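Local coordinates for foldase protein PrsA (Streptococcus pneumoniae, PDB 5TVL) that probably assists the folding of secreted proteins outside the cell after translocation, as a lipoprotein foldase of the peptidyl-prolyl cis-trans isomerase class, at residues A[18-23]-A[262-266]; A[100-104]-A[231-235]. All coordinates share one frame. Numbering follows the deposited sequence.

How the contacts relate
The two contacts lie far apart in an elongated chain: their centres are 39 Å from each other and their nearest atoms about 24 Å. Contact 1 sits at the periphery, its centre 34 Å from the chain centre, and brings residues 18-23, on helix 14-21 and just beyond, against residues 262-266, which follow strand 259-260, so that N- and C-terminal portions of the chain meet. Contact 2, 16 Å from the centre, joins helix 79-102 to helix 227-239. Along the sequence it is nested inside the loop that contact 1 closes, and the rotamase sheet (strands 120-127, 166-169, 196-198 and 207-216) lies, in sequence, between the segments of both. N- and C-terminal portions thus pair although the sheet intervenes in the sequence.

Contact 1: residues A[18-23]-A[262-266]; sequences YEQVKN and DQAFQ
Helix 14-21 runs through Y18-V21, and the chain continues through K22 and N23 to face a short 3-10 segment, 263-265; the CA atoms of N23 and A264 are 6.3 Å apart. D262 (phi -85°, psi 127°; chi1 t) is the hub, an aspartate whose two oxygens serve tyrosine, lysine and a backbone NH together. D262 OD2 accepts a 2.6 Å hydrogen bond from Y18 OH; D262 OD1 lies 3.2 Å from K22 NZ in a salt bridge and 3.1 Å from A264 N, an Asx turn. K22, chi1 p and otherwise extended, also places NZ 3.0 Å from E19 OE1 (E19 chi1 and chi2 m), completing a salt-bridge network. K22 CD is 3.7 Å from A264 CB, a small methyl, and K22 CB 3.7 Å from F265 CZ. Y18 (chi1 t, chi2 67°) and F265 (chi1 m, chi2 -82°) approach at their edges, Y18 OH to F265 CE2 being 3.5 Å. F265 also packs on L31 of helix 25-44 and V260 of strand 259-260, and meets F17 of a second subunit edge-to-face.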
loop_
_atom_site.group_PDB
_atom_site.type_symbol
_atom_site.label_atom_id
_atom_site.label_comp_id
_atom_site.label_asym_id
_atom_site.label_seq_id
_atom_site.Cartn_x
_atom_site.Cartn_y
_atom_site.Cartn_z
ATOM N N TYR A 18 -9.875 29.302 -24.290
ATOM C CA TYR A 18 -10.118 27.868 -24.462
ATOM C C TYR A 18 -9.154 27.258 -25.491
ATOM O O TYR A 18 -8.509 26.241 -25.215
ATOM C CB TYR A 18 -11.568 27.553 -24.868
ATOM C CG TYR A 18 -11.681 26.152 -25.434
ATOM C CD1 TYR A 18 -11.478 25.035 -24.618
ATOM C CD2 TYR A 18 -11.912 25.938 -26.796
ATOM C CE1 TYR A 18 -11.541 23.747 -25.136
ATOM C CE2 TYR A 18 -11.979 24.653 -27.319
ATOM C CZ TYR A 18 -11.791 23.565 -26.487
ATOM O OH TYR A 18 -11.852 22.298 -26.998
ATOM N N GLU A 19 -9.060 27.879 -26.666
ATOM C CA GLU A 19 -8.211 27.357 -27.745
ATOM C C GLU A 19 -6.726 27.224 -27.379
ATOM O O GLU A 19 -6.023 26.443 -28.008
ATOM C CB GLU A 19 -8.374 28.184 -29.030
ATOM C CG GLU A 19 -9.663 27.895 -29.797
ATOM C CD GLU A 19 -9.752 26.476 -30.338
ATOM O OE1 GLU A 19 -8.702 25.827 -30.535
ATOM O OE2 GLU A 19 -10.889 26.006 -30.559
ATOM N N GLN A 20 -6.266 27.979 -26.375
ATOM C CA GLN A 20 -4.918 27.827 -25.811
ATOM C C GLN A 20 -4.874 26.880 -24.611
ATOM O O GLN A 20 -4.001 26.011 -24.546
ATOM C CB GLN A 20 -4.349 29.190 -25.403
ATOM C CG GLN A 20 -4.155 30.163 -26.559
ATOM C CD GLN A 20 -3.113 29.695 -27.558
ATOM O OE1 GLN A 20 -1.999 29.327 -27.181
ATOM N NE2 GLN A 20 -3.469 29.707 -28.840
ATOM N N VAL A 21 -5.806 27.047 -23.669
ATOM C CA VAL A 21 -5.825 26.242 -22.427
ATOM C C VAL A 21 -6.073 24.741 -22.646
ATOM O O VAL A 21 -5.649 23.923 -21.826
ATOM C CB VAL A 21 -6.849 26.784 -21.387
ATOM C CG1 VAL A 21 -8.260 26.269 -21.644
ATOM C CG2 VAL A 21 -6.425 26.428 -19.971
ATOM N N LYS A 22 -6.744 24.387 -23.746
ATOM C CA LYS A 22 -7.001 22.978 -24.098
ATOM C C LYS A 22 -5.745 22.111 -24.281
ATOM O O LYS A 22 -5.826 20.890 -24.197
ATOM C CB LYS A 22 -7.883 22.877 -25.353
ATOM C CG LYS A 22 -7.229 23.310 -26.658
ATOM C CD LYS A 22 -8.157 23.071 -27.837
ATOM C CE LYS A 22 -7.423 23.186 -29.162
ATOM N NZ LYS A 22 -8.328 22.892 -30.308
ATOM N N ASN A 23 -4.603 22.737 -24.554
ATOM C CA ASN A 23 -3.320 22.027 -24.636
ATOM C C ASN A 23 -2.610 21.864 -23.287
ATOM O O ASN A 23 -1.633 21.118 -23.197
ATOM C CB ASN A 23 -2.400 22.733 -25.634
ATOM C CG ASN A 23 -2.967 22.722 -27.043
ATOM O OD1 ASN A 23 -3.195 21.655 -27.620
ATOM N ND2 ASN A 23 -3.208 23.906 -27.603
ATOM N N ASP A 262 -13.185 17.335 -29.745
ATOM C CA ASP A 262 -11.968 18.125 -29.951
ATOM C C ASP A 262 -10.721 17.240 -29.867
ATOM O O ASP A 262 -10.527 16.530 -28.883
ATOM C CB ASP A 262 -11.899 19.254 -28.918
ATOM C CG ASP A 262 -10.935 20.359 -29.311
ATOM O OD1 ASP A 262 -9.722 20.088 -29.447
ATOM O OD2 ASP A 262 -11.391 21.513 -29.464
ATOM N N GLN A 263 -9.876 17.312 -30.895
ATOM C CA GLN A 263 -8.690 16.450 -31.031
ATOM C C GLN A 263 -7.647 16.637 -29.918
ATOM O O GLN A 263 -6.906 15.703 -29.604
ATOM C CB GLN A 263 -8.041 16.676 -32.413
ATOM C CG GLN A 263 -6.834 15.800 -32.753
ATOM C CD GLN A 263 -7.121 14.309 -32.660
ATOM O OE1 GLN A 263 -8.233 13.857 -32.946
ATOM N NE2 GLN A 263 -6.114 13.534 -32.261
ATOM N N ALA A 264 -7.593 17.833 -29.329
ATOM C CA ALA A 264 -6.652 18.143 -28.243
ATOM C C ALA A 264 -6.742 17.192 -27.043
ATOM O O ALA A 264 -5.723 16.905 -26.413
ATOM C CB ALA A 264 -6.843 19.581 -27.777
ATOM N N PHE A 265 -7.947 16.709 -26.739
ATOM C CA PHE A 265 -8.167 15.815 -25.595
ATOM C C PHE A 265 -8.084 14.316 -25.911
ATOM O O PHE A 265 -8.176 13.502 -24.997
ATOM C CB PHE A 265 -9.515 16.130 -24.941
ATOM C CG PHE A 265 -9.661 17.567 -24.533
ATOM C CD1 PHE A 265 -9.126 18.024 -23.331
ATOM C CD2 PHE A 265 -10.323 18.468 -25.353
ATOM C CE1 PHE A 265 -9.255 19.357 -22.958
ATOM C CE2 PHE A 265 -10.456 19.802 -24.984
ATOM C CZ PHE A 265 -9.919 20.248 -23.787
ATOM N N GLN A 266 -7.885 13.951 -27.183
ATOM C CA GLN A 266 -7.933 12.543 -27.627
ATOM C C GLN A 266 -6.935 11.621 -26.912
ATOM O O GLN A 266 -7.269 10.474 -26.601
ATOM C CB GLN A 266 -7.720 12.459 -29.150
ATOM C CG GLN A 266 -7.966 11.087 -29.779
ATOM C CD GLN A 266 -9.403 10.615 -29.641
ATOM O OE1 GLN A 266 -10.344 11.374 -29.874
ATOM N NE2 GLN A 266 -9.581 9.352 -29.268
#

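Contact 2: residues A[100-104]-A[231-235]; sequences AEAEL and KTVIL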
loop_
_atom_site.group_PDB
_atom_site.type_symbol
_atom_site.label_atom_id
_atom_site.label_comp_id
_atom_site.label_asym_id
_atom_site.label_seq_id
_atom_site.Cartn_x
_atom_site.Cartn_y
_atom_site.Cartn_z
ATOM N N ALA A 100 -15.653 -6.084 -7.745
ATOM C CA ALA A 100 -14.800 -6.926 -6.900
ATOM C C ALA A 100 -15.602 -8.048 -6.236
ATOM O O ALA A 100 -15.155 -9.190 -6.213
ATOM C CB ALA A 100 -14.095 -6.084 -5.845
ATOM N N GLU A 101 -16.776 -7.706 -5.701
ATOM C CA GLU A 101 -17.732 -8.693 -5.172
ATOM C C GLU A 101 -18.199 -9.684 -6.246
ATOM O O GLU A 101 -18.279 -10.886 -5.988
ATOM C CB GLU A 101 -18.957 -8.001 -4.551
ATOM C CG GLU A 101 -18.729 -7.460 -3.150
ATOM C CD GLU A 101 -19.967 -6.805 -2.559
ATOM O OE1 GLU A 101 -20.549 -5.910 -3.212
ATOM O OE2 GLU A 101 -20.355 -7.180 -1.433
ATOM N N ALA A 102 -18.509 -9.167 -7.436
ATOM C CA ALA A 102 -18.952 -9.988 -8.572
ATOM C C ALA A 102 -17.866 -10.918 -9.127
ATOM O O ALA A 102 -18.185 -11.975 -9.668
ATOM C CB ALA A 102 -19.486 -9.097 -9.686
ATOM N N GLU A 103 -16.600 -10.518 -9.003
ATOM C CA GLU A 103 -15.457 -11.313 -9.486
ATOM C C GLU A 103 -14.828 -12.239 -8.426
ATOM O O GLU A 103 -13.856 -12.939 -8.729
ATOM C CB GLU A 103 -14.388 -10.388 -10.093
ATOM C CG GLU A 103 -14.809 -9.768 -11.421
ATOM C CD GLU A 103 -13.806 -8.773 -11.987
ATOM O OE1 GLU A 103 -12.710 -8.604 -11.406
ATOM O OE2 GLU A 103 -14.117 -8.156 -13.029
ATOM N N LEU A 104 -15.369 -12.254 -7.203
ATOM C CA LEU A 104 -14.909 -13.190 -6.166
ATOM C C LEU A 104 -15.083 -14.632 -6.641
ATOM O O LEU A 104 -16.199 -15.050 -6.964
ATOM C CB LEU A 104 -15.677 -13.011 -4.849
ATOM C CG LEU A 104 -15.372 -11.806 -3.960
ATOM C CD1 LEU A 104 -16.389 -11.734 -2.832
ATOM C CD2 LEU A 104 -13.959 -11.859 -3.403
ATOM N N LYS A 231 -13.994 -11.889 3.081
ATOM C CA LYS A 231 -14.615 -11.060 2.047
ATOM C C LYS A 231 -14.088 -9.620 2.085
ATOM O O LYS A 231 -13.769 -9.064 1.037
ATOM C CB LYS A 231 -16.145 -11.083 2.189
ATOM C CG LYS A 231 -16.915 -10.354 1.096
ATOM C CD LYS A 231 -18.386 -10.747 1.117
ATOM C CE LYS A 231 -19.251 -9.839 0.258
ATOM N NZ LYS A 231 -19.723 -8.647 1.014
ATOM N N THR A 232 -13.979 -9.036 3.281
ATOM C CA THR A 232 -13.534 -7.638 3.427
ATOM C C THR A 232 -12.072 -7.417 3.027
ATOM O O THR A 232 -11.754 -6.394 2.415
ATOM C CB THR A 232 -13.735 -7.097 4.862
ATOM O OG1 THR A 232 -13.088 -7.960 5.804
ATOM C CG2 THR A 232 -15.217 -6.985 5.201
ATOM N N VAL A 233 -11.195 -8.361 3.374
ATOM C CA VAL A 233 -9.759 -8.239 3.048
ATOM C C VAL A 233 -9.472 -8.384 1.549
ATOM O O VAL A 233 -8.560 -7.734 1.033
ATOM C CB VAL A 233 -8.850 -9.204 3.859
ATOM C CG1 VAL A 233 -8.989 -8.941 5.355
ATOM C CG2 VAL A 233 -9.107 -10.674 3.533
ATOM N N ILE A 234 -10.244 -9.228 0.864
ATOM C CA ILE A 234 -10.149 -9.360 -0.599
ATOM C C ILE A 234 -10.694 -8.105 -1.301
ATOM O O ILE A 234 -10.130 -7.670 -2.313
ATOM C CB ILE A 234 -10.871 -10.636 -1.113
ATOM C CG1 ILE A 234 -10.179 -11.890 -0.565
ATOM C CG2 ILE A 234 -10.889 -10.690 -2.644
ATOM C CD1 ILE A 234 -11.005 -13.153 -0.662
ATOM N N LEU A 235 -11.774 -7.531 -0.766
ATOM C CA LEU A 235 -12.398 -6.340 -1.359
ATOM C C LEU A 235 -11.564 -5.075 -1.152
ATOM O O LEU A 235 -11.359 -4.318 -2.100
ATOM C CB LEU A 235 -13.822 -6.130 -0.826
ATOM C CG LEU A 235 -14.892 -7.133 -1.277
ATOM C CD1 LEU A 235 -16.194 -6.858 -0.539
ATOM C CD2 LEU A 235 -15.120 -7.111 -2.783
#
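This is a helix-helix packing contact with a salt bridge beside the apolar packing, joining the C-terminal end of helix 79-102 to helix 227-239; the four-stranded antiparallel sheet of the parvulin-type (PpiC) fold, strands 120-127 to 207-216, comes between these helices in the sequence. The nearest CA pair is A100 and L235, 6.1 Å apart; alanine's small side chain permits this, and A100 CB lies 3.4 Å from L235 CD2. L235 CD2 is also 3.6 Å from E101 CG, so the glutamate contributes its aliphatic portion to the packing before its carboxylate reaches the edge. Beyond the helix end the chain turns: L104 has a polyproline-II-like backbone (phi -59°, psi 121°), and its CA-to-CB bond points toward the partner helix. There L104 CD2 touches I234 CG2 at 3.4 Å. Helix 106-115 borders this apolar patch, with Y109 against L104 and K231, and F244 of helix 242-255 packs on A100. K231 suits its place because its long chain carries K231 NZ to 2.9 Å from E101 OE2, forming a hydrogen-bonded salt bridge.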